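PDB 2X9Q: Cyclo(L-tyrosyl-L-tyrosyl) synthase from Mycobacterium tuberculosis, which catalyses the ATP-independent joining of two tyrosyl groups, each delivered by tRNA(Tyr), into cyclo(L-Tyr-L-Tyr), an intermediate on the way to mycocyclosin. Local coordinates for residues A[113-118]-A[153-158]; A[197-202]-A[260-265]. One frame throughout, in Å; residues are numbered along the deposited sequence.

Contact 1 of 2, residues A[113-118]-A[153-158]; sequences VDFVYT and TTVNEL
F115 overlaps the side chain of V155 at the CD2-CE2 side of its ring, met obliquely, and that pair carries most of the contact between strand 112-117 and the last turns of helix 133-158. The nearest approach joins F115 CD2 to V155 CG2 at 3.6 Å. The same methyl lies 3.9 Å from F115 CE2, so it is near both ring atoms. V155 presents this branch because CG1 takes the position anti to its backbone N (chi1 166°), which leaves CG2 beside that N and directed at the strand. The ring and the valine branch point past one another, from strand and helix respectively. T154 adds a looser touch farther out, its CG2 standing 4.5 Å from F115 CE2. Its OG1 is hydrogen-bonded to the carbonyl O of K150, one turn back in the helix. No hydrogen bond crosses between the segments; the contact is wholly apolar, and all three touching residues are buried. Around it, F115 also packs on I151 of the same helix and on I85 and V87 of the adjacent strand 82-87, while T154 reaches L99 of helix 96-109. The end of helix 133-158 thus covers the parallel part of the mixed sheet at strand 112-117, which runs between strands 82-87 and 165-169, with helix 96-109 alongside.

Contact 2 of 2, residues A[197-202]-A[260-265]; sequences RAVCQD and AEMLYA
M262, present as selenomethionine, sends its CE methyl between V199 and C200 on helix 194-210. The tight part lies at this methyl: CE is 3.5 Å from V199 CG1 and 3.7 Å from V199 CB, and C200 SG sits 3.8 Å from it. The selenium joins in more distantly, with SE 4.0 Å from C200 SG. M262 is extended through chi1 and chi2 (both 179°), which carries SE toward helix 194-210, and a bend at chi3 (-69°) then sets the methyl against V199. C200 is buried; M262 also touches M196 of the same helix. V199, by contrast, is exposed, and the carboxylate side chains of D202 and E261 stand apart: D202 OD2 and E261 OE2 are 6.7 Å from each other, and D202 OD1 is salt-bridged to R206. No hydrogen bond crosses; between the two segments M262 makes all the close contacts, while E261 also packs on L203, farther along helix 194-210. The nearest CA atoms of the segments, those of C200 and M262, are 8.4 Å apart. Such helix-on-helix packing belongs here to the helical layer around the Rossmann-like sheet of cyclodipeptide synthases, a fold shared with the catalytic domain of class I aminoacyl-tRNA synthetases.

From the N terminus, three strands and two helices precede strand 112-117; the chain then passes through helices 122-128 and 133-158 before contact 1 brings it back against that strand. In the loop closed there, 34 residues lie between the segments, mostly helical and with no strand among them. Strand 165-169 and helix 177-192 follow, and contact 2 opens on helix 194-210. It closes at helix 260-263, with 57 residues between the segments, among them helix 220-244 and strand 249-253. The two loops are therefore in series, neither nesting nor crossing. Contact 1 ties a helix to the sheet, contact 2 a helix to a helix; their centres lie 29 Å apart, on opposite sides of the chain's centre.

Contact 1 of 2, residues A[113-118]-A[153-158]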
loop_
_atom_site.group_PDB
_atom_site.type_symbol
_atom_site.label_atom_id
_atom_site.label_comp_id
_atom_site.label_asym_id
_atom_site.label_seq_id
_atom_site.Cartn_x
_atom_site.Cartn_y
_atom_site.Cartn_z
ATOM N N VAL A 113 8.058 9.006 8.131
ATOM C CA VAL A 113 7.026 8.790 7.101
ATOM C C VAL A 113 7.716 8.379 5.823
ATOM O O VAL A 113 8.691 9.066 5.386
ATOM C CB VAL A 113 6.194 10.032 6.806
ATOM C CG1 VAL A 113 5.203 9.772 5.597
ATOM C CG2 VAL A 113 5.445 10.513 8.035
ATOM N N ASP A 114 7.274 7.289 5.202
ATOM C CA ASP A 114 7.883 6.851 3.888
ATOM C C ASP A 114 6.770 6.832 2.827
ATOM O O ASP A 114 5.733 6.137 3.028
ATOM C CB ASP A 114 8.511 5.477 3.967
ATOM C CG ASP A 114 9.876 5.490 4.625
ATOM O OD1 ASP A 114 10.868 5.724 3.911
ATOM O OD2 ASP A 114 9.968 5.363 5.838
ATOM N N PHE A 115 6.913 7.649 1.777
ATOM C CA PHE A 115 6.029 7.581 0.648
ATOM C C PHE A 115 6.654 6.440 -0.131
ATOM O O PHE A 115 7.885 6.415 -0.257
ATOM C CB PHE A 115 6.193 8.823 -0.262
ATOM C CG PHE A 115 5.440 10.006 0.156
ATOM C CD1 PHE A 115 4.076 10.036 -0.009
ATOM C CD2 PHE A 115 6.106 11.115 0.727
ATOM C CE1 PHE A 115 3.327 11.174 0.312
ATOM C CE2 PHE A 115 5.366 12.252 1.095
ATOM C CZ PHE A 115 3.982 12.284 0.868
ATOM N N VAL A 116 5.851 5.498 -0.632
ATOM C CA VAL A 116 6.390 4.408 -1.463
ATOM C C VAL A 116 5.509 4.358 -2.742
ATOM O O VAL A 116 4.331 4.179 -2.668
ATOM C CB VAL A 116 6.304 3.061 -0.691
ATOM C CG1 VAL A 116 6.742 1.932 -1.583
ATOM C CG2 VAL A 116 7.215 3.112 0.634
ATOM N N TYR A 117 6.095 4.590 -3.913
ATOM C CA TYR A 117 5.302 4.556 -5.130
ATOM C C TYR A 117 5.498 3.242 -5.850
ATOM O O TYR A 117 6.601 2.652 -5.891
ATOM C CB TYR A 117 5.552 5.781 -6.058
ATOM C CG TYR A 117 6.978 5.881 -6.547
ATOM C CD1 TYR A 117 7.925 6.514 -5.768
ATOM C CD2 TYR A 117 7.400 5.285 -7.779
ATOM C CE1 TYR A 117 9.243 6.615 -6.170
ATOM C CE2 TYR A 117 8.769 5.380 -8.196
ATOM C CZ TYR A 117 9.637 6.089 -7.418
ATOM O OH TYR A 117 10.992 6.151 -7.699
ATOM N N THR A 118 4.407 2.755 -6.400
ATOM C CA THR A 118 4.456 1.436 -7.021
ATOM C C THR A 118 5.091 1.564 -8.439
ATOM O O THR A 118 4.614 2.322 -9.234
ATOM C CB THR A 118 3.088 0.751 -6.991
ATOM O OG1 THR A 118 2.756 0.517 -5.619
ATOM C CG2 THR A 118 3.173 -0.702 -7.675
ATOM N N THR A 153 9.507 16.239 -5.340
ATOM C CA THR A 153 9.398 17.684 -5.098
ATOM C C THR A 153 8.752 17.898 -3.732
ATOM O O THR A 153 9.211 18.715 -2.932
ATOM C CB THR A 153 8.544 18.329 -6.215
ATOM O OG1 THR A 153 9.201 18.085 -7.470
ATOM C CG2 THR A 153 8.291 19.936 -5.985
ATOM N N THR A 154 7.655 17.178 -3.477
ATOM C CA THR A 154 7.006 17.232 -2.162
ATOM C C THR A 154 7.986 17.080 -0.979
ATOM O O THR A 154 7.991 17.880 -0.030
ATOM C CB THR A 154 5.864 16.200 -2.075
ATOM O OG1 THR A 154 4.920 16.449 -3.134
ATOM C CG2 THR A 154 5.169 16.371 -0.703
ATOM N N VAL A 155 8.821 16.075 -1.054
ATOM C CA VAL A 155 9.690 15.690 0.068
ATOM C C VAL A 155 10.813 16.725 0.221
ATOM O O VAL A 155 11.229 17.045 1.341
ATOM C CB VAL A 155 10.217 14.248 -0.094
ATOM C CG1 VAL A 155 11.350 13.924 0.835
ATOM C CG2 VAL A 155 9.038 13.175 0.071
ATOM N N ASN A 156 11.276 17.264 -0.919
ATOM C CA ASN A 156 12.377 18.254 -0.925
ATOM C C ASN A 156 11.842 19.533 -0.270
ATOM O O ASN A 156 12.512 20.149 0.539
ATOM C CB ASN A 156 12.835 18.550 -2.383
ATOM C CG ASN A 156 13.671 17.425 -2.975
ATOM O OD1 ASN A 156 14.094 16.512 -2.282
ATOM N ND2 ASN A 156 13.870 17.464 -4.291
ATOM N N GLU A 157 10.609 19.859 -0.608
ATOM C CA GLU A 157 9.912 20.996 -0.052
ATOM C C GLU A 157 9.624 20.894 1.438
ATOM O O GLU A 157 9.821 21.868 2.206
ATOM C CB GLU A 157 8.579 21.057 -0.729
ATOM C CG GLU A 157 7.956 22.375 -0.789
ATOM C CD GLU A 157 7.263 22.511 -2.105
ATOM O OE1 GLU A 157 6.022 22.410 -2.080
ATOM O OE2 GLU A 157 7.960 22.667 -3.161
ATOM N N LEU A 158 9.134 19.730 1.872
ATOM C CA LEU A 158 8.759 19.557 3.306
ATOM C C LEU A 158 9.866 19.184 4.216
ATOM O O LEU A 158 9.783 19.468 5.405
ATOM C CB LEU A 158 7.610 18.517 3.474
ATOM C CG LEU A 158 6.314 18.930 2.809
ATOM C CD1 LEU A 158 5.234 17.787 2.941
ATOM C CD2 LEU A 158 5.803 20.241 3.421
#

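Contact 2 of 2, residues A[197-202]-A[260-265]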
loop_
_atom_site.group_PDB
_atom_site.type_symbol
_atom_site.label_atom_id
_atom_site.label_comp_id
_atom_site.label_asym_id
_atom_site.label_seq_id
_atom_site.Cartn_x
_atom_site.Cartn_y
_atom_site.Cartn_z
ATOM N N ARG A 197 -5.597 -19.405 -1.582
ATOM C CA ARG A 197 -5.592 -18.810 -2.903
ATOM C C ARG A 197 -6.979 -18.396 -3.425
ATOM O O ARG A 197 -7.141 -17.340 -4.105
ATOM C CB ARG A 197 -4.926 -19.793 -3.904
ATOM C CG ARG A 197 -4.749 -19.196 -5.320
ATOM C CD ARG A 197 -3.828 -20.125 -6.223
ATOM N NE ARG A 197 -4.535 -21.399 -6.491
ATOM C CZ ARG A 197 -4.233 -22.647 -6.077
ATOM N NH1 ARG A 197 -3.154 -22.990 -5.281
ATOM N NH2 ARG A 197 -5.087 -23.571 -6.470
ATOM N N ALA A 198 -7.970 -19.270 -3.220
ATOM C CA ALA A 198 -9.365 -18.931 -3.731
ATOM C C ALA A 198 -9.931 -17.673 -3.038
ATOM O O ALA A 198 -10.530 -16.798 -3.680
ATOM C CB ALA A 198 -10.306 -20.173 -3.468
ATOM N N VAL A 199 -9.739 -17.593 -1.717
ATOM C CA VAL A 199 -10.132 -16.360 -0.992
ATOM C C VAL A 199 -9.452 -15.143 -1.581
ATOM O O VAL A 199 -10.143 -14.184 -1.854
ATOM C CB VAL A 199 -9.941 -16.498 0.547
ATOM C CG1 VAL A 199 -10.398 -15.149 1.321
ATOM C CG2 VAL A 199 -10.839 -17.707 1.003
ATOM N N CYS A 200 -8.112 -15.208 -1.788
ATOM C CA CYS A 200 -7.385 -14.074 -2.408
ATOM C C CYS A 200 -7.904 -13.790 -3.814
ATOM O O CYS A 200 -8.012 -12.618 -4.167
ATOM C CB CYS A 200 -5.859 -14.339 -2.419
ATOM S SG CYS A 200 -5.185 -14.409 -0.770
ATOM N N GLN A 201 -8.271 -14.812 -4.623
ATOM C CA GLN A 201 -8.815 -14.495 -5.983
ATOM C C GLN A 201 -10.151 -13.812 -5.886
ATOM O O GLN A 201 -10.435 -12.929 -6.702
ATOM C CB GLN A 201 -9.122 -15.713 -6.885
ATOM C CG GLN A 201 -8.008 -16.536 -7.264
ATOM C CD GLN A 201 -7.244 -15.969 -8.460
ATOM O OE1 GLN A 201 -7.789 -15.265 -9.377
ATOM N NE2 GLN A 201 -5.964 -16.256 -8.450
ATOM N N ASP A 202 -11.011 -14.228 -4.914
ATOM C CA ASP A 202 -12.279 -13.573 -4.780
ATOM C C ASP A 202 -12.010 -12.089 -4.462
ATOM O O ASP A 202 -12.689 -11.199 -4.984
ATOM C CB ASP A 202 -13.150 -14.191 -3.644
ATOM C CG ASP A 202 -14.620 -13.804 -3.796
ATOM O OD1 ASP A 202 -15.225 -14.194 -4.835
ATOM O OD2 ASP A 202 -15.173 -13.102 -2.923
ATOM N N ALA A 260 -6.955 -6.746 3.046
ATOM C CA ALA A 260 -7.125 -6.378 4.477
ATOM C C ALA A 260 -7.957 -7.320 5.304
ATOM O O ALA A 260 -7.601 -7.636 6.427
ATOM C CB ALA A 260 -7.653 -4.939 4.640
ATOM N N GLU A 261 -9.059 -7.803 4.749
ATOM C CA GLU A 261 -9.958 -8.668 5.435
ATOM C C GLU A 261 -9.290 -9.941 5.881
ATOM O O GLU A 261 -9.716 -10.573 6.864
ATOM C CB GLU A 261 -11.154 -8.956 4.449
ATOM C CG GLU A 261 -12.107 -9.969 4.948
ATOM C CD GLU A 261 -13.159 -10.309 3.841
ATOM O OE1 GLU A 261 -13.979 -9.449 3.563
ATOM O OE2 GLU A 261 -13.091 -11.411 3.260
HETATM N N MSE A 262 -8.264 -10.383 5.157
HETATM C CA MSE A 262 -7.491 -11.552 5.589
HETATM C C MSE A 262 -6.306 -11.160 6.520
HETATM O O MSE A 262 -6.117 -11.747 7.615
HETATM C CB MSE A 262 -6.881 -12.268 4.364
HETATM C CG MSE A 262 -6.059 -13.453 4.754
HETATM SE SE MSE A 262 -5.343 -14.358 3.190
HETATM C CE MSE A 262 -7.076 -15.074 2.503
ATOM N N LEU A 263 -5.474 -10.194 6.066
ATOM C CA LEU A 263 -4.186 -9.911 6.742
ATOM C C LEU A 263 -4.380 -9.362 8.160
ATOM O O LEU A 263 -3.529 -9.605 9.047
ATOM C CB LEU A 263 -3.409 -8.862 5.960
ATOM C CG LEU A 263 -3.095 -9.156 4.483
ATOM C CD1 LEU A 263 -1.944 -8.228 4.035
ATOM C CD2 LEU A 263 -2.771 -10.615 4.313
ATOM N N TYR A 264 -5.474 -8.624 8.365
ATOM C CA TYR A 264 -5.765 -8.021 9.705
ATOM C C TYR A 264 -6.900 -8.748 10.486
ATOM O O TYR A 264 -7.536 -8.146 11.365
ATOM C CB TYR A 264 -6.072 -6.457 9.593
ATOM C CG TYR A 264 -4.941 -5.773 8.834
ATOM C CD1 TYR A 264 -3.695 -5.526 9.453
ATOM C CD2 TYR A 264 -5.074 -5.411 7.467
ATOM C CE1 TYR A 264 -2.613 -5.002 8.724
ATOM C CE2 TYR A 264 -4.007 -4.873 6.774
ATOM C CZ TYR A 264 -2.780 -4.697 7.397
ATOM O OH TYR A 264 -1.757 -4.099 6.719
ATOM N N ALA A 265 -7.133 -10.018 10.175
ATOM C CA ALA A 265 -8.291 -10.709 10.711
ATOM C C ALA A 265 -7.888 -11.409 12.006
ATOM O O ALA A 265 -6.721 -11.877 12.124
ATOM C CB ALA A 265 -8.739 -11.816 9.686
#